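Local coordinates for protein transcription factor TAU subunit SFC1 (Schizosaccharomyces pombe, PDB 4BJJ) that helps TFIIIC bind boxA promoter DNA of tRNA genes for RNA polymerase III transcription, this chain being the N-terminal Sfc7-interacting domain of the Sfc1 subunit, at residues A[13-18]-A[93-98]; A[17-22]-A[54-59]; A[50-55]-A[97-102]. The protein carries 3 engineered substitutions. All blocks are in the same frame, centred on the assembly; numbering follows the deposited sequence.

Contact 1 (A[13-18]-A[93-98]); sequences YALIEH and SRIRQV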
loop_
_atom_site.group_PDB
_atom_site.type_symbol
_atom_site.label_atom_id
_atom_site.label_comp_id
_atom_site.label_asym_id
_atom_site.label_seq_id
_atom_site.Cartn_x
_atom_site.Cartn_y
_atom_site.Cartn_z
ATOM N N TYR A 13 -2.257 8.502 -2.729
ATOM C CA TYR A 13 -1.713 7.537 -3.674
ATOM C C TYR A 13 -2.729 6.476 -4.039
ATOM O O TYR A 13 -3.687 6.246 -3.301
ATOM C CB TYR A 13 -0.520 6.807 -3.075
ATOM C CG TYR A 13 0.653 7.676 -2.765
ATOM C CD1 TYR A 13 0.673 8.473 -1.634
ATOM C CD2 TYR A 13 1.749 7.687 -3.596
ATOM C CE1 TYR A 13 1.760 9.268 -1.360
ATOM C CE2 TYR A 13 2.820 8.442 -3.332
ATOM C CZ TYR A 13 2.838 9.233 -2.216
ATOM O OH TYR A 13 3.956 9.998 -1.984
ATOM N N ALA A 14 -2.483 5.814 -5.168
ATOM C CA ALA A 14 -3.150 4.554 -5.485
ATOM C C ALA A 14 -2.184 3.390 -5.289
ATOM O O ALA A 14 -0.980 3.531 -5.464
ATOM C CB ALA A 14 -3.631 4.572 -6.920
ATOM N N LEU A 15 -2.709 2.221 -4.978
ATOM C CA LEU A 15 -1.841 1.088 -4.688
ATOM C C LEU A 15 -2.249 -0.072 -5.554
ATOM O O LEU A 15 -3.406 -0.409 -5.621
ATOM C CB LEU A 15 -1.941 0.714 -3.213
ATOM C CG LEU A 15 -1.333 -0.627 -2.784
ATOM C CD1 LEU A 15 0.176 -0.560 -2.872
ATOM C CD2 LEU A 15 -1.801 -0.996 -1.377
ATOM N N ILE A 16 -1.276 -0.667 -6.225
ATOM C CA ILE A 16 -1.502 -1.837 -7.027
ATOM C C ILE A 16 -0.859 -3.038 -6.353
ATOM O O ILE A 16 0.357 -3.109 -6.224
ATOM C CB ILE A 16 -0.915 -1.650 -8.417
ATOM C CG1 ILE A 16 -1.598 -0.476 -9.102
ATOM C CG2 ILE A 16 -1.123 -2.891 -9.253
ATOM C CD1 ILE A 16 -0.883 0.008 -10.335
ATOM N N GLU A 17 -1.676 -3.995 -5.937
ATOM C CA GLU A 17 -1.155 -5.214 -5.309
ATOM C C GLU A 17 -0.927 -6.296 -6.349
ATOM O O GLU A 17 -1.807 -7.100 -6.634
ATOM C CB GLU A 17 -2.083 -5.684 -4.184
ATOM C CG GLU A 17 -2.138 -4.709 -3.002
ATOM C CD GLU A 17 -2.886 -5.259 -1.776
ATOM O OE1 GLU A 17 -3.387 -6.416 -1.798
ATOM O OE2 GLU A 17 -2.977 -4.517 -0.777
ATOM N N HIS A 18 0.283 -6.314 -6.893
ATOM C CA HIS A 18 0.671 -7.218 -7.967
ATOM C C HIS A 18 1.174 -8.549 -7.358
ATOM O O HIS A 18 1.795 -8.562 -6.303
ATOM C CB HIS A 18 1.750 -6.493 -8.747
ATOM C CG HIS A 18 2.133 -7.119 -10.045
ATOM N ND1 HIS A 18 2.764 -8.341 -10.120
ATOM C CD2 HIS A 18 2.078 -6.651 -11.315
ATOM C CE1 HIS A 18 3.039 -8.621 -11.382
ATOM N NE2 HIS A 18 2.640 -7.604 -12.130
ATOM N N SER A 93 0.940 9.364 4.333
ATOM C CA SER A 93 -0.013 9.701 3.270
ATOM C C SER A 93 -1.085 8.623 3.124
ATOM O O SER A 93 -0.844 7.460 3.405
ATOM C CB SER A 93 0.711 9.853 1.931
ATOM O OG SER A 93 1.805 10.723 2.047
ATOM N N ARG A 94 -2.266 9.018 2.670
ATOM C CA ARG A 94 -3.333 8.055 2.467
ATOM C C ARG A 94 -3.243 7.376 1.092
ATOM O O ARG A 94 -2.924 7.992 0.098
ATOM C CB ARG A 94 -4.688 8.716 2.641
ATOM C CG ARG A 94 -4.882 9.307 4.005
ATOM C CD ARG A 94 -6.278 9.888 4.165
ATOM N NE ARG A 94 -7.330 8.901 3.926
ATOM C CZ ARG A 94 -8.633 9.187 3.827
ATOM N NH1 ARG A 94 -9.042 10.440 3.934
ATOM N NH2 ARG A 94 -9.533 8.216 3.620
ATOM N N ILE A 95 -3.467 6.071 1.093
ATOM C CA ILE A 95 -3.646 5.293 -0.099
ATOM C C ILE A 95 -5.185 5.259 -0.279
ATOM O O ILE A 95 -5.900 4.613 0.492
ATOM C CB ILE A 95 -3.047 3.881 0.100
ATOM C CG1 ILE A 95 -1.541 3.973 0.323
ATOM C CG2 ILE A 95 -3.323 2.975 -1.081
ATOM C CD1 ILE A 95 -0.896 2.667 0.826
ATOM N N ARG A 96 -5.694 5.980 -1.276
ATOM C CA ARG A 96 -7.141 6.164 -1.417
ATOM C C ARG A 96 -7.809 5.036 -2.184
ATOM O O ARG A 96 -8.983 4.778 -1.971
ATOM C CB ARG A 96 -7.478 7.501 -2.080
ATOM C CG ARG A 96 -7.106 8.745 -1.279
ATOM C CD ARG A 96 -7.584 8.733 0.145
ATOM N NE ARG A 96 -9.033 8.655 0.309
ATOM C CZ ARG A 96 -9.846 9.715 0.329
ATOM N NH1 ARG A 96 -9.374 10.936 0.153
ATOM N NH2 ARG A 96 -11.144 9.549 0.484
ATOM N N GLN A 97 -7.073 4.380 -3.071
ATOM C CA GLN A 97 -7.595 3.230 -3.800
ATOM C C GLN A 97 -6.574 2.116 -4.013
ATOM O O GLN A 97 -5.376 2.348 -4.124
ATOM C CB GLN A 97 -8.210 3.632 -5.157
ATOM C CG GLN A 97 -9.671 3.172 -5.217
ATOM C CD GLN A 97 -10.410 3.603 -6.459
ATOM O OE1 GLN A 97 -9.916 3.480 -7.569
ATOM N NE2 GLN A 97 -11.628 4.067 -6.276
ATOM N N VAL A 98 -7.082 0.895 -4.091
ATOM C CA VAL A 98 -6.255 -0.278 -4.242
ATOM C C VAL A 98 -6.747 -1.099 -5.415
ATOM O O VAL A 98 -7.935 -1.354 -5.532
ATOM C CB VAL A 98 -6.306 -1.158 -2.973
ATOM C CG1 VAL A 98 -5.212 -2.167 -3.009
ATOM C CG2 VAL A 98 -6.137 -0.315 -1.757
#

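Contact 2 (A[17-22]-A[54-59]); sequences EHPGFA and LELNLR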
loop_
_atom_site.group_PDB
_atom_site.type_symbol
_atom_site.label_atom_id
_atom_site.label_comp_id
_atom_site.label_asym_id
_atom_site.label_seq_id
_atom_site.Cartn_x
_atom_site.Cartn_y
_atom_site.Cartn_z
ATOM N N GLU A 17 -1.676 -3.995 -5.937
ATOM C CA GLU A 17 -1.155 -5.214 -5.309
ATOM C C GLU A 17 -0.927 -6.296 -6.349
ATOM O O GLU A 17 -1.807 -7.100 -6.634
ATOM C CB GLU A 17 -2.083 -5.684 -4.184
ATOM C CG GLU A 17 -2.138 -4.709 -3.002
ATOM C CD GLU A 17 -2.886 -5.259 -1.776
ATOM O OE1 GLU A 17 -3.387 -6.416 -1.798
ATOM O OE2 GLU A 17 -2.977 -4.517 -0.777
ATOM N N HIS A 18 0.283 -6.314 -6.893
ATOM C CA HIS A 18 0.671 -7.218 -7.967
ATOM C C HIS A 18 1.174 -8.549 -7.358
ATOM O O HIS A 18 1.795 -8.562 -6.303
ATOM C CB HIS A 18 1.750 -6.493 -8.747
ATOM C CG HIS A 18 2.133 -7.119 -10.045
ATOM N ND1 HIS A 18 2.764 -8.341 -10.120
ATOM C CD2 HIS A 18 2.078 -6.651 -11.315
ATOM C CE1 HIS A 18 3.039 -8.621 -11.382
ATOM N NE2 HIS A 18 2.640 -7.604 -12.130
ATOM N N PRO A 19 0.876 -9.684 -7.996
ATOM C CA PRO A 19 1.222 -10.991 -7.409
ATOM C C PRO A 19 2.566 -11.563 -7.833
ATOM O O PRO A 19 3.018 -12.550 -7.265
ATOM C CB PRO A 19 0.126 -11.912 -7.936
ATOM C CG PRO A 19 -0.286 -11.293 -9.248
ATOM C CD PRO A 19 -0.048 -9.812 -9.140
ATOM N N GLY A 20 3.169 -10.977 -8.855
ATOM C CA GLY A 20 4.522 -11.322 -9.270
ATOM C C GLY A 20 5.653 -10.415 -8.798
ATOM O O GLY A 20 5.551 -9.755 -7.786
ATOM N N PHE A 21 6.733 -10.387 -9.570
ATOM C CA PHE A 21 7.998 -9.863 -9.095
ATOM C C PHE A 21 8.708 -9.000 -10.101
ATOM O O PHE A 21 8.637 -9.222 -11.312
ATOM C CB PHE A 21 8.888 -11.040 -8.707
ATOM C CG PHE A 21 8.222 -11.971 -7.739
ATOM C CD1 PHE A 21 8.114 -11.625 -6.401
ATOM C CD2 PHE A 21 7.656 -13.156 -8.178
ATOM C CE1 PHE A 21 7.473 -12.455 -5.511
ATOM C CE2 PHE A 21 7.010 -14.002 -7.297
ATOM C CZ PHE A 21 6.912 -13.657 -5.960
ATOM N N ALA A 22 9.419 -8.017 -9.572
ATOM C CA ALA A 22 10.020 -6.970 -10.385
ATOM C C ALA A 22 11.479 -7.217 -10.810
ATOM O O ALA A 22 12.198 -6.260 -11.064
ATOM C CB ALA A 22 9.911 -5.646 -9.644
ATOM N N LEU A 54 -8.031 -1.892 -14.254
ATOM C CA LEU A 54 -6.678 -2.262 -14.599
ATOM C C LEU A 54 -6.637 -3.755 -14.882
ATOM O O LEU A 54 -7.275 -4.552 -14.203
ATOM C CB LEU A 54 -5.731 -1.881 -13.462
ATOM C CG LEU A 54 -4.230 -2.049 -13.640
ATOM C CD1 LEU A 54 -3.690 -1.209 -14.764
ATOM C CD2 LEU A 54 -3.538 -1.677 -12.326
ATOM N N GLU A 55 -5.857 -4.124 -15.881
ATOM C CA GLU A 55 -5.791 -5.492 -16.345
ATOM C C GLU A 55 -4.369 -6.080 -16.191
ATOM O O GLU A 55 -3.380 -5.402 -16.435
ATOM C CB GLU A 55 -6.227 -5.503 -17.803
ATOM C CG GLU A 55 -6.648 -6.844 -18.322
ATOM C CD GLU A 55 -7.221 -6.745 -19.709
ATOM O OE1 GLU A 55 -8.431 -6.480 -19.815
ATOM O OE2 GLU A 55 -6.463 -6.927 -20.687
ATOM N N LEU A 56 -4.289 -7.337 -15.763
ATOM C CA LEU A 56 -3.012 -8.001 -15.537
ATOM C C LEU A 56 -2.822 -9.175 -16.488
ATOM O O LEU A 56 -3.700 -10.041 -16.651
ATOM C CB LEU A 56 -2.918 -8.496 -14.093
ATOM C CG LEU A 56 -1.648 -9.270 -13.702
ATOM C CD1 LEU A 56 -0.438 -8.362 -13.623
ATOM C CD2 LEU A 56 -1.869 -9.962 -12.386
ATOM N N ASN A 57 -1.652 -9.188 -17.102
ATOM C CA ASN A 57 -1.262 -10.246 -18.023
ATOM C C ASN A 57 0.146 -10.760 -17.701
ATOM O O ASN A 57 1.139 -10.215 -18.180
ATOM C CB ASN A 57 -1.307 -9.703 -19.455
ATOM C CG ASN A 57 -1.203 -10.781 -20.480
ATOM O OD1 ASN A 57 -1.166 -11.959 -20.160
ATOM N ND2 ASN A 57 -1.155 -10.388 -21.724
ATOM N N LEU A 58 0.222 -11.795 -16.874
ATOM C CA LEU A 58 1.504 -12.338 -16.414
ATOM C C LEU A 58 2.255 -13.165 -17.440
ATOM O O LEU A 58 3.477 -13.259 -17.373
ATOM C CB LEU A 58 1.299 -13.215 -15.186
ATOM C CG LEU A 58 0.842 -12.509 -13.914
ATOM C CD1 LEU A 58 0.576 -13.550 -12.845
ATOM C CD2 LEU A 58 1.880 -11.493 -13.471
ATOM N N ARG A 59 1.530 -13.786 -18.367
ATOM C CA ARG A 59 2.136 -14.647 -19.371
ATOM C C ARG A 59 1.711 -14.230 -20.777
ATOM O O ARG A 59 0.930 -14.922 -21.404
ATOM C CB ARG A 59 1.762 -16.104 -19.118
ATOM C CG ARG A 59 2.129 -16.634 -17.736
ATOM C CD ARG A 59 1.653 -18.063 -17.553
ATOM N NE ARG A 59 2.175 -18.972 -18.571
ATOM C CZ ARG A 59 3.414 -19.469 -18.592
ATOM N NH1 ARG A 59 4.314 -19.142 -17.663
ATOM N NH2 ARG A 59 3.762 -20.300 -19.562
#

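Contact 3 (A[50-55]-A[97-102]); sequences AAALLE and QVFLFR. Engineered in segment 50-55: Ala50 (natural residue Lys), Ala51 (natural residue Gln).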
loop_
_atom_site.group_PDB
_atom_site.type_symbol
_atom_site.label_atom_id
_atom_site.label_comp_id
_atom_site.label_asym_id
_atom_site.label_seq_id
_atom_site.Cartn_x
_atom_site.Cartn_y
_atom_site.Cartn_z
ATOM N N ALA A 50 -15.308 5.359 -9.605
ATOM C CA ALA A 50 -16.228 4.298 -9.983
ATOM C C ALA A 50 -15.858 3.562 -11.278
ATOM O O ALA A 50 -16.329 2.451 -11.524
ATOM C CB ALA A 50 -17.630 4.891 -10.104
ATOM N N ALA A 51 -15.037 4.199 -12.105
ATOM C CA ALA A 51 -14.670 3.688 -13.424
ATOM C C ALA A 51 -13.299 3.026 -13.444
ATOM O O ALA A 51 -12.883 2.491 -14.477
ATOM C CB ALA A 51 -14.696 4.833 -14.457
ATOM N N ALA A 52 -12.592 3.105 -12.322
ATOM C CA ALA A 52 -11.232 2.591 -12.217
ATOM C C ALA A 52 -11.136 1.150 -12.682
ATOM O O ALA A 52 -11.988 0.336 -12.397
ATOM C CB ALA A 52 -10.740 2.712 -10.789
ATOM N N LEU A 53 -10.053 0.849 -13.368
ATOM C CA LEU A 53 -9.931 -0.385 -14.115
ATOM C C LEU A 53 -8.443 -0.646 -14.366
ATOM O O LEU A 53 -7.688 0.253 -14.688
ATOM C CB LEU A 53 -10.689 -0.235 -15.457
ATOM C CG LEU A 53 -10.801 -1.471 -16.338
ATOM C CD1 LEU A 53 -12.067 -1.425 -17.139
ATOM C CD2 LEU A 53 -9.605 -1.604 -17.264
ATOM N N LEU A 54 -8.031 -1.892 -14.254
ATOM C CA LEU A 54 -6.678 -2.262 -14.599
ATOM C C LEU A 54 -6.637 -3.755 -14.882
ATOM O O LEU A 54 -7.275 -4.552 -14.203
ATOM C CB LEU A 54 -5.731 -1.881 -13.462
ATOM C CG LEU A 54 -4.230 -2.049 -13.640
ATOM C CD1 LEU A 54 -3.690 -1.209 -14.764
ATOM C CD2 LEU A 54 -3.538 -1.677 -12.326
ATOM N N GLU A 55 -5.857 -4.124 -15.881
ATOM C CA GLU A 55 -5.791 -5.492 -16.345
ATOM C C GLU A 55 -4.369 -6.080 -16.191
ATOM O O GLU A 55 -3.380 -5.402 -16.435
ATOM C CB GLU A 55 -6.227 -5.503 -17.803
ATOM C CG GLU A 55 -6.648 -6.844 -18.322
ATOM C CD GLU A 55 -7.221 -6.745 -19.709
ATOM O OE1 GLU A 55 -8.431 -6.480 -19.815
ATOM O OE2 GLU A 55 -6.463 -6.927 -20.687
ATOM N N GLN A 97 -7.073 4.380 -3.071
ATOM C CA GLN A 97 -7.595 3.230 -3.800
ATOM C C GLN A 97 -6.574 2.116 -4.013
ATOM O O GLN A 97 -5.376 2.348 -4.124
ATOM C CB GLN A 97 -8.210 3.632 -5.157
ATOM C CG GLN A 97 -9.671 3.172 -5.217
ATOM C CD GLN A 97 -10.410 3.603 -6.459
ATOM O OE1 GLN A 97 -9.916 3.480 -7.569
ATOM N NE2 GLN A 97 -11.628 4.067 -6.276
ATOM N N VAL A 98 -7.082 0.895 -4.091
ATOM C CA VAL A 98 -6.255 -0.278 -4.242
ATOM C C VAL A 98 -6.747 -1.099 -5.415
ATOM O O VAL A 98 -7.935 -1.354 -5.532
ATOM C CB VAL A 98 -6.306 -1.158 -2.973
ATOM C CG1 VAL A 98 -5.212 -2.167 -3.009
ATOM C CG2 VAL A 98 -6.137 -0.315 -1.757
ATOM N N PHE A 99 -5.824 -1.511 -6.272
ATOM C CA PHE A 99 -6.093 -2.525 -7.284
ATOM C C PHE A 99 -5.577 -3.867 -6.751
ATOM O O PHE A 99 -4.371 -4.067 -6.560
ATOM C CB PHE A 99 -5.409 -2.152 -8.600
ATOM C CG PHE A 99 -5.881 -0.845 -9.190
ATOM C CD1 PHE A 99 -5.376 0.366 -8.725
ATOM C CD2 PHE A 99 -6.833 -0.831 -10.219
ATOM C CE1 PHE A 99 -5.796 1.556 -9.271
ATOM C CE2 PHE A 99 -7.264 0.367 -10.773
ATOM C CZ PHE A 99 -6.739 1.562 -10.306
ATOM N N LEU A 100 -6.513 -4.765 -6.495
ATOM C CA LEU A 100 -6.245 -6.039 -5.842
ATOM C C LEU A 100 -6.117 -7.146 -6.868
ATOM O O LEU A 100 -7.099 -7.580 -7.465
ATOM C CB LEU A 100 -7.372 -6.378 -4.868
ATOM C CG LEU A 100 -7.629 -5.347 -3.759
ATOM C CD1 LEU A 100 -9.063 -5.419 -3.286
ATOM C CD2 LEU A 100 -6.723 -5.516 -2.582
ATOM N N PHE A 101 -4.888 -7.585 -7.075
ATOM C CA PHE A 101 -4.624 -8.738 -7.903
ATOM C C PHE A 101 -4.256 -9.950 -7.048
ATOM O O PHE A 101 -4.611 -11.061 -7.405
ATOM C CB PHE A 101 -3.523 -8.439 -8.912
ATOM C CG PHE A 101 -3.959 -7.583 -10.028
ATOM C CD1 PHE A 101 -4.872 -8.049 -10.950
ATOM C CD2 PHE A 101 -3.457 -6.313 -10.166
ATOM C CE1 PHE A 101 -5.278 -7.257 -11.990
ATOM C CE2 PHE A 101 -3.865 -5.518 -11.213
ATOM C CZ PHE A 101 -4.775 -5.999 -12.139
ATOM N N ARG A 102 -3.549 -9.753 -5.930
ATOM C CA ARG A 102 -3.263 -10.881 -5.023
ATOM C C ARG A 102 -4.540 -11.375 -4.400
ATOM O O ARG A 102 -5.479 -10.604 -4.219
ATOM C CB ARG A 102 -2.303 -10.483 -3.908
ATOM C CG ARG A 102 -1.052 -9.868 -4.430
ATOM C CD ARG A 102 0.032 -9.847 -3.414
ATOM N NE ARG A 102 -0.067 -8.702 -2.531
ATOM C CZ ARG A 102 0.578 -7.550 -2.697
ATOM N NH1 ARG A 102 1.372 -7.349 -3.746
ATOM N NH2 ARG A 102 0.428 -6.592 -1.792
#

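Contact 1 (A[13-18]-A[93-98])
Tyr13 and Leu15 pair with Ile95 and Val98 as neighbouring residues of two parallel strands, 12-18 and 88-100. Three backbone bonds hold the ladder: Tyr13 N to Arg94 O, Arg96 N to Tyr13 O and Leu15 N to Gln97 O, the last at 2.8 Å. Tyr13 pairs with Ile95 but Leu15 with Val98, a step of two residues against three. The extra residue falls around Arg96, whose backbone turns to helical angles (psi -27°).

Tyr13, Leu15, Ile95 and Val98 all project from the same face of the sheet. Leu15 has CG anti to its backbone N (chi1 167°) and runs side by side with Val98, pointing the same way. Its CD2 lies 4.0 Å from Val98 CG1. Leu15 CB also packs closely on Ile95 CG2 at 3.4 Å. Val98 CG1 is anti to its own backbone N (chi1 -166°), and it also lies against CG and the carboxylate of Glu17. Glu17 OE2 forms salt bridges with Arg75 and with a basic side chain of another protein chain.

The edge of the Tyr13 ring, at CE1, meets Ser93 CB at 3.5 Å. Arg96 leads away from Tyr13 and forms a salt bridge with Glu12.

Strand 12-18 falls in the Tau95 triple barrel family region. It also pairs antiparallel with a strand of the other protein, which is consistent with a barrel shared between subunits. Main-chain bonds thus set the pairing of the strands, and the side chains of one face add apolar packing, part of it on the partner chain.

Contact 2 (A[17-22]-A[54-59])
His18 and Pro19 pack against Leu56 and Leu58 where strand 12-18 ends and the chain turns. The contact is made by side chains, and it is small, burying 163 Å² in all.

The imidazole contacts come first. In His18, CG is anti to the backbone N (chi1 -169°), and the far end of the ring comes up to the two leucines. It crosses Leu56 at about a right angle. Leu56 CD1 lies 3.5 Å from His18 NE2, and it is also near CD2 of the same ring. His18 and Leu58 slide past each other in opposite directions, with Leu58 CD2 3.7 Å from His18 CE1. Both methyls approach the imidazole obliquely.

The purely apolar contacts involve Pro19. Its ring and Leu56 reach toward each other, tip to tip. Leu56 CD2 sits 3.7 Å from Pro19 CD and almost as close to CG. The two methyls of Leu56 thus divide their work, CD1 on the histidine and CD2 on the proline. Leu58 CD1 makes a looser contact with Pro19 CG, at 4.3 Å.

Polar bonds fix the imidazole from within and from outside. Gly20 N donates to His18 ND1 at 3.0 Å, with the donor close to the ring plane. This makes ND1 an acceptor and ties the ring to the turn. His18 NE2 is hydrogen-bonded to Thr31 OG1. With both nitrogens engaged, the rotation of the ring is well defined beside the leucine methyls.

Phe28, from helix 25-30, also meets the His18 ring, with the planes at about 40°. Leu56 belongs to the short strand 55-56, which pairs with strand 68-73, and its side chain further touches Phe101. The contact thus joins the end of strand 12-18 to strand 55-56, beside helix 25-30.

Contact 3 (A[50-55]-A[97-102])
Leu54 lies between Phe99 and Phe101 and touches both. Its side chain crosses that of Phe99 at about a right angle. Leu54 CB is 3.6 Å from Phe99 CD2, while Leu54 CD2 rests over one face of the ring, 4.0 Å from Phe99 CG. Leu54 has CG anti to its backbone N (chi1 -174°), and its CD2 branch is the one that reaches the ring face.

The Phe99 side chain starts out from strand 88-100 toward the loop. At the ring edge, Leu53 N lies in the ring plane, 3.8 Å from Phe99 CE2. Ala52 CB comes to the far end of the ring at an oblique angle, 4.2 Å from Phe99 CZ. The same methyl touches the amide oxygen of Gln97, with Ala52 CB and Gln97 OE1 3.4 Å apart.

Phe101 meets Leu54 in two ways. Its CE2 packs against Leu54 CD2 at 4.0 Å. Its CZ lies 3.6 Å from Leu54 O, which sits near the plane of the ring at its edge.

The loop and the strand run in similar directions, 19° apart, but their backbones are not paired here. Leu54 instead bonds through its backbone to Ala70 of strand 68-73. Ala41 of helix 35-47 touches Leu54, and Ser45 touches Phe99. Ile16 of strand 12-18 touches Leu54 and Phe99.

Leu54, Phe99 and Phe101 form a buried apolar patch, while the Ala52 and Gln97 end is partly exposed. Apolar packing, with two backbone polar atoms at ring edges, joins the loop after helix 35-47 to strand 88-100.

How the contacts relate
Contacts 1 and 3 share Gln97 and Val98 on strand 88-100, and their centres are about 9 Å apart. The parallel pairing of contact 1 runs on into contact 3: Leu15 O is 2.7 Å from Phe99 N, a probable hydrogen bond. Contacts 1 and 2 share Glu17 and His18, with centres about 15 Å apart. Contacts 2 and 3 share Leu54 and Glu55, with centres about 12 Å apart, and meet where Leu56 CB packs on Phe101 CE1 at 3.4 Å. Ile16 CD1 touches Leu54 CD2 at 3.7 Å, linking strand 12-18 to the loop. A bound mercury ion lies about 6 Å from the Ala14 side chain and about 8 Å from that of Phe99.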